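PDB 5I0F: glycoside hydrolase family 31 from Trueperella pyogenes, which degrades cycloalternan, probably by hydrolysing its alpha-glucosidic bonds through a covalent glycosyl-enzyme intermediate. Local coordinates for residues V324-I329 / R383-Q388; D460-K465 / A507-V512. One frame throughout, in Å; residues are numbered along the deposited sequence.

Contact 1: V324-I329 / R383-Q388; sequences VSVVVI and RVILWQ. With BGC (beta-D-glucopyranose), chain C.
Val326 and Ile385 make the tightest side-chain contact between these two parallel strands: CG1 of Val326 lies 3.5 Å from CG1 of Ile385, the two side chains crossing obliquely. In Val326, CG1 stands anti to the backbone N (chi1 179°), while in Ile385 CG1 lies beside its own backbone N, and the two branches meet. On the same face CG2 of Val328 reaches CB of Ile385, so the isoleucine is touched by both valines of the neighbouring strand. Lys465 and Trp298 pack against this inner layer. The other face carries Val327, Ile329, Val384 and Leu386. Val327 and Val384 lie side by side and point the same way, CG1 against CG2. Ile329 slants over Val384, its CD1 4.0 Å from Val384 CG1, and its CB also meets Leu386 CD2. Helix 307-320 covers this outer layer, with Met314 on Val327 and Val310 on Ile329.

Between the two layers, the backbone bonds Arg383 N to Ser325 O, Val327 N to Arg383 O, Ile385 N to Val327 O and Ile329 N to Ile385 O are each 2.9 Å long and nearly straight at hydrogen. The last bond, from Trp387 N to Ile329 O, is longer at 3.1 Å and more bent at 148°. Here the strand delivers Trp387 to the sugar. Its CG is anti to the backbone N (chi1 -174°), and the indole, with NE1 hydrogen-bonded to Asp467 OD2, comes obliquely to C6 of the glucose (Trp387 NE1 to BGC C6 3.6 Å) and has C1 at its edge. The arrangement is that of two adjacent strands of a TIM barrel, whose C-terminal end, as in family 31 enzymes generally, opens into the sugar-binding pocket.

Contact 2: D460-K465 / A507-V512; sequences DIDGFK and AGKYPV
This contact lies at the N-terminal ends of two neighbouring TIM-barrel strands, 463-466 and 513-515, where the chain entering one meets the loop leading into the other. Lys509 does most of the work. It follows helix 485-506, which closes in a Schellman motif with Gly508 as the C' residue, and its side chain runs across to the turn at 460-462. The chain is extended as far as CE and then bends at chi4 (-91°), which places Lys509 NZ 2.9 Å from Asp460 OD1. The ammonium meets that oxygen from above the carboxylate plane, 53° out of it. Asp462 OD1 completes the salt-bridge network, 3.5 Å from Lys509 NZ, and Ile461 O accepts a weak hydrogen bond from the same NZ. CE of Lys509 also passes 3.2 Å from Ile461 O.

Farther along, the backbones come together. Phe464 N donates to Val512 O at 3.1 Å, with the donor in the carbonyl plane, and Gly463 CA sits 3.2 Å from Val512 O. Between these two zones a water donates to both Asp462 O and Tyr510 O, at 2.6 and 2.9 Å, while CB of Val512 rests near Asp462 O.

Asp462 is shared: OD1 faces the lysine, whereas OD2 takes hydrogen bonds from His378 NE2 and Val384 N. One ammonium thus lies among two carboxylates and a backbone carbonyl, closest to Asp460, and the positive charge would be expected to keep both aspartates ionised.

Overall arrangement
Contact 1 joins barrel strands two and three, and contact 2 brings the start of strand four against the approach to strand five; their centres lie 10 Å apart. Strands 383-388 and 463-466 are neighbours, and the two contacts meet along that seam: Val384 N is 2.9 Å from Asp462 OD2 near its beginning, and Gln388 N is 2.9 Å from Lys465 O near its end. Between them Ile385 CG2 packs 3.3 Å from Lys465 N. At the sugar end, Trp387 and Lys465 both belong to the glycan pocket, and Lys465 forms a salt bridge with Glu330, which is hydrogen-bonded to the glucose. The side chain of Phe464, by contrast, is about 12 Å from the bound BGC.

Contact 1: V324-I329 / R383-Q388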
ATOM      1  N   VAL A 324      -9.699  23.597  -9.457  1.00 22.07           N
ATOM      2  CA  VAL A 324      -9.264  22.212  -9.418  1.00 21.77           C
ATOM      3  C   VAL A 324      -8.596  21.903 -10.738  1.00 21.77           C
ATOM      4  O   VAL A 324      -9.004  22.444 -11.783  1.00 21.49           O
ATOM      5  CB  VAL A 324     -10.417  21.233  -9.116  1.00 22.84           C
ATOM      6  CG1 VAL A 324     -10.816  21.334  -7.666  1.00 23.30           C
ATOM      7  CG2 VAL A 324     -11.646  21.493  -9.966  1.00 23.98           C
ATOM      8  N   SER A 325      -7.556  21.075 -10.692  1.00 21.06           N
ATOM      9  CA  SER A 325      -6.902  20.584 -11.910  1.00 21.54           C
ATOM     10  C   SER A 325      -7.282  19.157 -12.315  1.00 20.31           C
ATOM     11  O   SER A 325      -7.102  18.782 -13.466  1.00 20.07           O
ATOM     12  CB  SER A 325      -5.374  20.768 -11.827  1.00 22.05           C
ATOM     13  OG  SER A 325      -4.796  19.830 -10.930  1.00 24.31           O
ATOM     14  N   VAL A 326      -7.830  18.385 -11.388  1.00 19.51           N
ATOM     15  CA  VAL A 326      -8.110  16.957 -11.611  1.00 18.68           C
ATOM     16  C   VAL A 326      -9.385  16.602 -10.847  1.00 18.08           C
ATOM     17  O   VAL A 326      -9.556  17.000  -9.682  1.00 17.90           O
ATOM     18  CB  VAL A 326      -6.966  16.031 -11.100  1.00 18.96           C
ATOM     19  CG1 VAL A 326      -7.307  14.557 -11.338  1.00 19.04           C
ATOM     20  CG2 VAL A 326      -5.636  16.339 -11.770  1.00 19.28           C
ATOM     21  N   VAL A 327     -10.253  15.835 -11.495  1.00 17.90           N
ATOM     22  CA  VAL A 327     -11.370  15.190 -10.813  1.00 17.26           C
ATOM     23  C   VAL A 327     -11.230  13.687 -10.963  1.00 16.75           C
ATOM     24  O   VAL A 327     -10.998  13.187 -12.074  1.00 16.77           O
ATOM     25  CB  VAL A 327     -12.746  15.716 -11.283  1.00 17.55           C
ATOM     26  CG1 VAL A 327     -12.996  15.470 -12.767  1.00 17.66           C
ATOM     27  CG2 VAL A 327     -13.865  15.119 -10.411  1.00 17.38           C
ATOM     28  N   VAL A 328     -11.268  12.982  -9.832  1.00 16.09           N
ATOM     29  CA  VAL A 328     -11.322  11.522  -9.811  1.00 16.26           C
ATOM     30  C   VAL A 328     -12.788  11.102  -9.673  1.00 16.32           C
ATOM     31  O   VAL A 328     -13.506  11.641  -8.825  1.00 15.89           O
ATOM     32  CB  VAL A 328     -10.495  10.959  -8.617  1.00 16.59           C
ATOM     33  CG1 VAL A 328     -10.495   9.433  -8.632  1.00 16.53           C
ATOM     34  CG2 VAL A 328      -9.066  11.505  -8.673  1.00 16.81           C
ATOM     35  N   ILE A 329     -13.231  10.153 -10.508  1.00 15.91           N
ATOM     36  CA  ILE A 329     -14.553   9.569 -10.408  1.00 16.00           C
ATOM     37  C   ILE A 329     -14.356   8.091 -10.125  1.00 16.16           C
ATOM     38  O   ILE A 329     -13.697   7.388 -10.907  1.00 15.82           O
ATOM     39  CB  ILE A 329     -15.379   9.764 -11.715  1.00 16.47           C
ATOM     40  CG1 ILE A 329     -15.284  11.219 -12.203  1.00 16.76           C
ATOM     41  CG2 ILE A 329     -16.829   9.347 -11.477  1.00 16.68           C
ATOM     42  CD1 ILE A 329     -15.894  11.477 -13.566  1.00 17.19           C
ATOM     43  N   ARG A 383      -8.645  17.743 -15.732  1.00 20.63           N
ATOM     44  CA  ARG A 383      -8.428  16.377 -16.240  1.00 20.49           C
ATOM     45  C   ARG A 383      -9.273  15.364 -15.463  1.00 19.96           C
ATOM     46  O   ARG A 383      -9.682  15.629 -14.338  1.00 19.26           O
ATOM     47  CB  ARG A 383      -6.948  16.020 -16.207  1.00 20.51           C
ATOM     48  CG  ARG A 383      -6.174  16.530 -17.412  1.00 21.85           C
ATOM     49  CD  ARG A 383      -5.892  18.019 -17.360  1.00 22.80           C
ATOM     50  NE  ARG A 383      -5.069  18.426 -18.513  1.00 23.73           N
ATOM     51  CZ  ARG A 383      -4.561  19.645 -18.690  1.00 25.32           C
ATOM     52  NH1 ARG A 383      -4.756  20.608 -17.798  1.00 24.94           N
ATOM     53  NH2 ARG A 383      -3.834  19.902 -19.773  1.00 26.83           N
ATOM     54  N   VAL A 384      -9.542  14.212 -16.088  1.00 19.24           N
ATOM     55  CA  VAL A 384     -10.496  13.238 -15.539  1.00 19.17           C
ATOM     56  C   VAL A 384      -9.808  11.891 -15.323  1.00 18.70           C
ATOM     57  O   VAL A 384      -9.201  11.341 -16.244  1.00 18.22           O
ATOM     58  CB  VAL A 384     -11.732  13.080 -16.471  1.00 20.00           C
ATOM     59  CG1 VAL A 384     -12.714  12.040 -15.925  1.00 20.15           C
ATOM     60  CG2 VAL A 384     -12.433  14.418 -16.669  1.00 20.22           C
ATOM     61  N   ILE A 385      -9.881  11.378 -14.093  1.00 18.62           N
ATOM     62  CA  ILE A 385      -9.271  10.092 -13.715  1.00 19.00           C
ATOM     63  C   ILE A 385     -10.379   9.103 -13.303  1.00 18.43           C
ATOM     64  O   ILE A 385     -11.234   9.467 -12.514  1.00 18.01           O
ATOM     65  CB  ILE A 385      -8.318  10.291 -12.508  1.00 19.62           C
ATOM     66  CG1 ILE A 385      -7.247  11.356 -12.801  1.00 20.62           C
ATOM     67  CG2 ILE A 385      -7.697   8.978 -12.047  1.00 19.74           C
ATOM     68  CD1 ILE A 385      -6.196  10.981 -13.785  1.00 20.98           C
ATOM     69  N   LEU A 386     -10.347   7.863 -13.808  1.00 17.57           N
ATOM     70  CA  LEU A 386     -11.322   6.843 -13.437  1.00 16.89           C
ATOM     71  C   LEU A 386     -10.707   5.741 -12.589  1.00 16.76           C
ATOM     72  O   LEU A 386      -9.581   5.282 -12.856  1.00 16.73           O
ATOM     73  CB  LEU A 386     -11.938   6.196 -14.679  1.00 17.25           C
ATOM     74  CG  LEU A 386     -12.636   7.122 -15.676  1.00 17.34           C
ATOM     75  CD1 LEU A 386     -13.300   6.306 -16.781  1.00 18.07           C
ATOM     76  CD2 LEU A 386     -13.661   8.016 -14.989  1.00 17.53           C
ATOM     77  N   TRP A 387     -11.492   5.269 -11.627  1.00 16.31           N
ATOM     78  CA  TRP A 387     -11.091   4.217 -10.692  1.00 16.29           C
ATOM     79  C   TRP A 387     -11.103   2.834 -11.326  1.00 16.38           C
ATOM     80  O   TRP A 387     -11.949   2.534 -12.175  1.00 16.72           O
ATOM     81  CB  TRP A 387     -12.069   4.238  -9.527  1.00 16.11           C
ATOM     82  CG  TRP A 387     -11.823   3.340  -8.344  1.00 16.17           C
ATOM     83  CD1 TRP A 387     -11.186   3.681  -7.195  1.00 16.13           C
ATOM     84  CD2 TRP A 387     -12.295   2.002  -8.155  1.00 16.00           C
ATOM     85  NE1 TRP A 387     -11.223   2.633  -6.307  1.00 16.18           N
ATOM     86  CE2 TRP A 387     -11.883   1.591  -6.871  1.00 16.17           C
ATOM     87  CE3 TRP A 387     -13.016   1.112  -8.945  1.00 16.66           C
ATOM     88  CZ2 TRP A 387     -12.158   0.315  -6.356  1.00 16.70           C
ATOM     89  CZ3 TRP A 387     -13.301  -0.143  -8.442  1.00 16.82           C
ATOM     90  CH2 TRP A 387     -12.873  -0.530  -7.149  1.00 16.88           C
ATOM     91  N   GLN A 388     -10.151   2.023 -10.899  1.00 16.27           N
ATOM     92  CA  GLN A 388      -9.972   0.631 -11.313  1.00 16.73           C
ATOM     93  C   GLN A 388      -9.578  -0.226 -10.133  1.00 16.95           C
ATOM     94  O   GLN A 388      -9.087   0.294  -9.111  1.00 16.17           O
ATOM     95  CB  GLN A 388      -8.880   0.546 -12.373  1.00 16.90           C
ATOM     96  CG  GLN A 388      -9.266   1.176 -13.707  1.00 17.70           C
ATOM     97  CD  GLN A 388     -10.253   0.337 -14.478  1.00 18.38           C
ATOM     98  OE1 GLN A 388      -9.861  -0.513 -15.258  1.00 19.64           O
ATOM     99  NE2 GLN A 388     -11.536   0.579 -14.281  1.00 18.88           N
TER
HETATM  100  C2  BGC C   1      -9.508   3.231  -1.864  1.00 18.23           C
HETATM  101  C3  BGC C   1     -10.503   4.360  -1.540  1.00 17.77           C
HETATM  102  C4  BGC C   1     -11.707   4.252  -2.470  1.00 18.43           C
HETATM  103  C5  BGC C   1     -12.341   2.855  -2.390  1.00 19.02           C
HETATM  104  C6  BGC C   1     -13.403   2.725  -3.475  1.00 19.27           C
HETATM  105  C1  BGC C   1      -9.994   2.037  -2.726  1.00 19.92           C
HETATM  106  O2  BGC C   1      -8.393   3.018  -0.976  1.00 16.64           O
HETATM  107  O3  BGC C   1      -9.863   5.634  -1.661  1.00 17.48           O
HETATM  108  O4  BGC C   1     -12.688   5.255  -2.139  1.00 17.01           O
HETATM  109  O5  BGC C   1     -11.392   1.765  -2.521  1.00 19.44           O
HETATM  110  O6  BGC C   1     -14.168   1.530  -3.294  1.00 19.74           O

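Contact 2: D460-K465 / A507-V512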
ATOM      1  N   ASP A 460     -11.411   9.863 -24.013  1.00 22.85           N
ATOM      2  CA  ASP A 460     -10.336  10.831 -23.782  1.00 23.18           C
ATOM      3  C   ASP A 460     -10.037  11.076 -22.293  1.00 22.12           C
ATOM      4  O   ASP A 460      -9.617  12.159 -21.929  1.00 21.53           O
ATOM      5  CB  ASP A 460     -10.600  12.147 -24.539  1.00 24.21           C
ATOM      6  CG  ASP A 460      -9.333  12.978 -24.775  1.00 25.49           C
ATOM      7  OD1 ASP A 460      -8.228  12.402 -24.943  1.00 25.85           O
ATOM      8  OD2 ASP A 460      -9.457  14.227 -24.796  1.00 25.70           O
ATOM      9  N   ILE A 461     -10.205  10.066 -21.440  1.00 21.28           N
ATOM     10  CA  ILE A 461      -9.777  10.218 -20.053  1.00 20.95           C
ATOM     11  C   ILE A 461      -8.251  10.331 -19.950  1.00 20.76           C
ATOM     12  O   ILE A 461      -7.506   9.961 -20.868  1.00 20.56           O
ATOM     13  CB  ILE A 461     -10.293   9.111 -19.112  1.00 21.42           C
ATOM     14  CG1 ILE A 461      -9.624   7.785 -19.360  1.00 21.95           C
ATOM     15  CG2 ILE A 461     -11.811   8.965 -19.179  1.00 21.59           C
ATOM     16  CD1 ILE A 461      -9.863   6.825 -18.223  1.00 22.40           C
ATOM     17  N   ASP A 462      -7.795  10.855 -18.813  1.00 20.45           N
ATOM     18  CA  ASP A 462      -6.414  11.272 -18.644  1.00 20.09           C
ATOM     19  C   ASP A 462      -5.601  10.382 -17.702  1.00 19.87           C
ATOM     20  O   ASP A 462      -4.399  10.597 -17.522  1.00 20.33           O
ATOM     21  CB  ASP A 462      -6.407  12.690 -18.109  1.00 20.26           C
ATOM     22  CG  ASP A 462      -7.149  13.632 -19.013  1.00 20.60           C
ATOM     23  OD1 ASP A 462      -6.612  13.888 -20.085  1.00 19.94           O
ATOM     24  OD2 ASP A 462      -8.260  14.104 -18.652  1.00 21.01           O
ATOM     25  N   GLY A 463      -6.243   9.404 -17.086  1.00 18.94           N
ATOM     26  CA  GLY A 463      -5.528   8.525 -16.186  1.00 18.32           C
ATOM     27  C   GLY A 463      -6.443   7.643 -15.387  1.00 17.30           C
ATOM     28  O   GLY A 463      -7.684   7.714 -15.523  1.00 16.54           O
ATOM     29  N   PHE A 464      -5.823   6.841 -14.523  1.00 16.51           N
ATOM     30  CA  PHE A 464      -6.544   5.866 -13.721  1.00 16.42           C
ATOM     31  C   PHE A 464      -6.143   5.890 -12.252  1.00 16.25           C
ATOM     32  O   PHE A 464      -4.955   6.017 -11.934  1.00 15.93           O
ATOM     33  CB  PHE A 464      -6.300   4.456 -14.278  1.00 17.00           C
ATOM     34  CG  PHE A 464      -6.843   4.237 -15.667  1.00 17.30           C
ATOM     35  CD1 PHE A 464      -8.167   3.876 -15.858  1.00 17.35           C
ATOM     36  CD2 PHE A 464      -5.998   4.330 -16.783  1.00 17.75           C
ATOM     37  CE1 PHE A 464      -8.656   3.636 -17.144  1.00 18.13           C
ATOM     38  CE2 PHE A 464      -6.478   4.110 -18.055  1.00 18.03           C
ATOM     39  CZ  PHE A 464      -7.797   3.762 -18.240  1.00 18.40           C
ATOM     40  N   LYS A 465      -7.134   5.780 -11.363  1.00 15.82           N
ATOM     41  CA  LYS A 465      -6.889   5.494  -9.953  1.00 15.98           C
ATOM     42  C   LYS A 465      -6.865   3.976  -9.790  1.00 16.01           C
ATOM     43  O   LYS A 465      -7.921   3.342  -9.651  1.00 16.86           O
ATOM     44  CB  LYS A 465      -7.960   6.119  -9.060  1.00 15.95           C
ATOM     45  CG  LYS A 465      -7.677   5.916  -7.575  1.00 16.08           C
ATOM     46  CD  LYS A 465      -8.610   6.725  -6.699  1.00 16.63           C
ATOM     47  CE  LYS A 465      -8.246   6.543  -5.234  1.00 16.74           C
ATOM     48  NZ  LYS A 465      -9.089   7.393  -4.345  1.00 16.97           N
ATOM     49  N   ALA A 507      -1.581   5.311 -25.951  1.00 25.43           N
ATOM     50  CA  ALA A 507      -2.618   6.178 -26.436  1.00 26.00           C
ATOM     51  C   ALA A 507      -2.205   7.651 -26.496  1.00 26.58           C
ATOM     52  O   ALA A 507      -3.079   8.518 -26.580  1.00 27.27           O
ATOM     53  CB  ALA A 507      -3.850   6.024 -25.539  1.00 25.65           C
ATOM     54  N   GLY A 508      -0.906   7.953 -26.443  1.00 26.29           N
ATOM     55  CA  GLY A 508      -0.441   9.327 -26.581  1.00 26.53           C
ATOM     56  C   GLY A 508      -0.542  10.190 -25.334  1.00 26.14           C
ATOM     57  O   GLY A 508      -0.501  11.412 -25.433  1.00 26.55           O
ATOM     58  N   LYS A 509      -0.618   9.574 -24.154  1.00 25.41           N
ATOM     59  CA  LYS A 509      -0.809  10.317 -22.919  1.00 25.03           C
ATOM     60  C   LYS A 509       0.294  10.049 -21.889  1.00 24.33           C
ATOM     61  O   LYS A 509       0.987   9.038 -21.964  1.00 24.10           O
ATOM     62  CB  LYS A 509      -2.188   9.961 -22.345  1.00 25.12           C
ATOM     63  CG  LYS A 509      -3.318  10.482 -23.216  1.00 26.38           C
ATOM     64  CD  LYS A 509      -4.637  10.020 -22.681  1.00 27.20           C
ATOM     65  CE  LYS A 509      -5.802  10.577 -23.489  1.00 28.14           C
ATOM     66  NZ  LYS A 509      -6.241  11.859 -22.908  1.00 28.62           N
ATOM     67  N   TYR A 510       0.443  10.961 -20.928  1.00 22.83           N
ATOM     68  CA  TYR A 510       1.304  10.717 -19.773  1.00 22.66           C
ATOM     69  C   TYR A 510       0.766   9.550 -18.918  1.00 22.10           C
ATOM     70  O   TYR A 510      -0.443   9.375 -18.825  1.00 22.15           O
ATOM     71  CB  TYR A 510       1.357  11.951 -18.883  1.00 23.10           C
ATOM     72  CG  TYR A 510       2.287  13.032 -19.364  1.00 23.84           C
ATOM     73  CD1 TYR A 510       3.602  13.071 -18.935  1.00 24.88           C
ATOM     74  CD2 TYR A 510       1.835  14.038 -20.192  1.00 24.58           C
ATOM     75  CE1 TYR A 510       4.462  14.089 -19.352  1.00 25.82           C
ATOM     76  CE2 TYR A 510       2.675  15.050 -20.620  1.00 25.72           C
ATOM     77  CZ  TYR A 510       3.987  15.067 -20.194  1.00 26.56           C
ATOM     78  OH  TYR A 510       4.811  16.083 -20.619  1.00 28.13           O
ATOM     79  N   PRO A 511       1.653   8.776 -18.276  1.00 21.97           N
ATOM     80  CA  PRO A 511       1.245   7.587 -17.515  1.00 21.94           C
ATOM     81  C   PRO A 511       0.791   7.966 -16.109  1.00 20.70           C
ATOM     82  O   PRO A 511       1.425   7.618 -15.103  1.00 20.74           O
ATOM     83  CB  PRO A 511       2.529   6.750 -17.491  1.00 22.19           C
ATOM     84  CG  PRO A 511       3.618   7.792 -17.437  1.00 22.67           C
ATOM     85  CD  PRO A 511       3.127   8.867 -18.384  1.00 22.89           C
ATOM     86  N   VAL A 512      -0.312   8.696 -16.048  1.00 20.58           N
ATOM     87  CA  VAL A 512      -0.832   9.178 -14.795  1.00 19.88           C
ATOM     88  C   VAL A 512      -1.714   8.066 -14.206  1.00 19.51           C
ATOM     89  O   VAL A 512      -2.922   7.994 -14.480  1.00 19.70           O
ATOM     90  CB  VAL A 512      -1.572  10.511 -14.968  1.00 19.90           C
ATOM     91  CG1 VAL A 512      -2.135  10.969 -13.632  1.00 20.07           C
ATOM     92  CG2 VAL A 512      -0.622  11.582 -15.513  1.00 20.47           C
TER
HETATM   93  O   HOH W   1      -2.364  11.517 -18.947  1.00 22.63           O